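YghZ aldo-keto reductase (Escherichia coli, PDB 3N6Q) is a TIM-barrel oxidoreductase of the aldo/keto reductase family that probably reduces aldehydes or ketones with a nicotinamide cofactor. Local coordinates at residues N197-W202 and Q330-G335. Sequence-based numbering, arbitrary orientation.
Sequences NLLNRW and QHIADG
The end methyl of Ile332 meets the rim of the Arg201 guanidinium, close to the plane of the group, with NH2 3.5 Å from CD1. The guanidinium also turns an edge to the Leu198 carbonyl: NE donates to Leu198 O over 3.0 Å, at an N-H...O angle of 160°. That oxygen lies only 6° out of the guanidinium plane. Seen from the carbonyl, however, NE stands above its plane rather than on a lone pair. A second, weak bond from NH2 reaches the same oxygen; these two bonds and a salt bridge from NH2 to Asp329, one residue ahead of 330-335 on helix 322-334, hold the guanidinium in its rotation. Ile332 CD1 also touches the accepting oxygen, 3.5 Å from Leu198 O. In the TIM barrel, the contact ties the loop following strand 191-193 to the C-terminal helix 322-334, well out from the chain's centre. The loop is shaped by a type I turn from Asn197 to Asn200 and by an Asx turn, in which Leu199 N donates to a lone pair of Asn197 OD1 at 2.8 Å. Leu199 points its CB past the helix, yet chi1 (-52°) sets CG beside the backbone N, and with an extended chi2 carries CD2 to 3.9 Å from Ile332 CG1. Leu198 CD2 lies farther off, 4.3 Å from Ile332 CD1, and the Leu198 side chain also packs on Trp288.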
# COMPACT_ATOMS: atom_id res chain seq x y z
N ASN B 197 27.58 9.84 -27.02
CA ASN B 197 27.90 11.07 -27.72
C ASN B 197 28.61 10.69 -29.03
O ASN B 197 28.79 9.50 -29.36
CB ASN B 197 28.83 11.98 -26.86
CG ASN B 197 30.08 11.24 -26.32
OD1 ASN B 197 30.96 10.84 -27.08
ND2 ASN B 197 30.18 11.13 -24.98
N LEU B 198 29.12 11.71 -29.71
CA LEU B 198 29.70 11.44 -31.02
C LEU B 198 30.89 10.50 -30.94
O LEU B 198 31.12 9.72 -31.87
CB LEU B 198 30.14 12.77 -31.66
CG LEU B 198 29.22 13.40 -32.68
CD1 LEU B 198 29.93 14.67 -33.13
CD2 LEU B 198 29.04 12.49 -33.89
N LEU B 199 31.62 10.53 -29.83
CA LEU B 199 32.86 9.80 -29.67
C LEU B 199 32.64 8.48 -28.95
O LEU B 199 33.57 7.72 -28.79
CB LEU B 199 33.89 10.61 -28.87
CG LEU B 199 34.05 12.02 -29.46
CD1 LEU B 199 35.19 12.68 -28.74
CD2 LEU B 199 34.35 11.89 -30.96
N ASN B 200 31.42 8.25 -28.47
CA ASN B 200 31.17 7.07 -27.64
C ASN B 200 29.88 6.39 -28.04
O ASN B 200 28.78 6.81 -27.62
CB ASN B 200 31.21 7.38 -26.14
CG ASN B 200 30.99 6.13 -25.30
OD1 ASN B 200 30.79 5.04 -25.84
ND2 ASN B 200 30.96 6.29 -24.01
N ARG B 201 29.98 5.42 -28.95
CA ARG B 201 28.79 4.82 -29.53
C ARG B 201 28.54 3.40 -29.10
O ARG B 201 27.85 2.69 -29.78
CB ARG B 201 28.77 4.93 -31.06
CG ARG B 201 29.05 6.37 -31.45
CD ARG B 201 28.52 6.67 -32.76
NE ARG B 201 29.26 7.79 -33.26
CZ ARG B 201 29.33 8.06 -34.54
NH1 ARG B 201 28.67 7.25 -35.40
NH2 ARG B 201 30.02 9.13 -34.95
N TRP B 202 28.89 3.09 -27.85
CA TRP B 202 28.58 1.79 -27.29
C TRP B 202 27.10 1.47 -27.39
O TRP B 202 26.72 0.33 -27.68
CB TRP B 202 29.12 1.65 -25.83
CG TRP B 202 28.23 2.13 -24.69
CD1 TRP B 202 28.38 3.30 -23.96
CD2 TRP B 202 27.12 1.43 -24.07
NE1 TRP B 202 27.43 3.37 -22.98
CE2 TRP B 202 26.64 2.25 -23.02
CE3 TRP B 202 26.49 0.19 -24.31
CZ2 TRP B 202 25.54 1.89 -22.22
CZ3 TRP B 202 25.40 -0.18 -23.49
CH2 TRP B 202 24.95 0.67 -22.45
N GLN B 330 34.20 9.33 -40.55
CA GLN B 330 35.55 9.25 -41.04
C GLN B 330 36.58 10.08 -40.24
O GLN B 330 37.71 9.60 -40.01
CB GLN B 330 35.58 9.59 -42.55
CG GLN B 330 36.96 9.37 -43.20
CD GLN B 330 37.21 7.91 -43.45
OE1 GLN B 330 36.39 7.23 -44.08
NE2 GLN B 330 38.30 7.38 -42.87
N HIS B 331 36.27 11.34 -39.91
CA HIS B 331 37.19 12.17 -39.12
C HIS B 331 37.42 11.48 -37.77
O HIS B 331 38.55 11.49 -37.25
CB HIS B 331 36.62 13.57 -38.84
CG HIS B 331 36.62 14.47 -40.03
ND1 HIS B 331 37.72 14.60 -40.85
CD2 HIS B 331 35.66 15.28 -40.53
CE1 HIS B 331 37.44 15.48 -41.81
NE2 HIS B 331 36.21 15.93 -41.61
N ILE B 332 36.38 10.84 -37.25
CA ILE B 332 36.53 10.15 -35.93
C ILE B 332 37.48 8.95 -36.00
O ILE B 332 38.46 8.88 -35.24
CB ILE B 332 35.18 9.82 -35.26
CG1 ILE B 332 34.49 11.13 -34.83
CG2 ILE B 332 35.38 8.92 -33.99
CD1 ILE B 332 32.96 10.97 -34.63
N ALA B 333 37.30 8.13 -37.02
CA ALA B 333 38.20 7.01 -37.33
C ALA B 333 39.63 7.48 -37.60
O ALA B 333 40.57 6.97 -36.98
CB ALA B 333 37.65 6.21 -38.54
N ASP B 334 39.80 8.48 -38.49
CA ASP B 334 41.13 9.00 -38.81
C ASP B 334 41.87 9.53 -37.59
O ASP B 334 43.11 9.50 -37.54
CB ASP B 334 41.08 10.15 -39.83
CG ASP B 334 40.67 9.71 -41.23
OD1 ASP B 334 40.57 8.50 -41.52
OD2 ASP B 334 40.41 10.62 -42.04
N GLY B 335 41.13 10.15 -36.67
CA GLY B 335 41.77 10.77 -35.52
C GLY B 335 41.89 9.83 -34.32
O GLY B 335 42.33 10.26 -33.26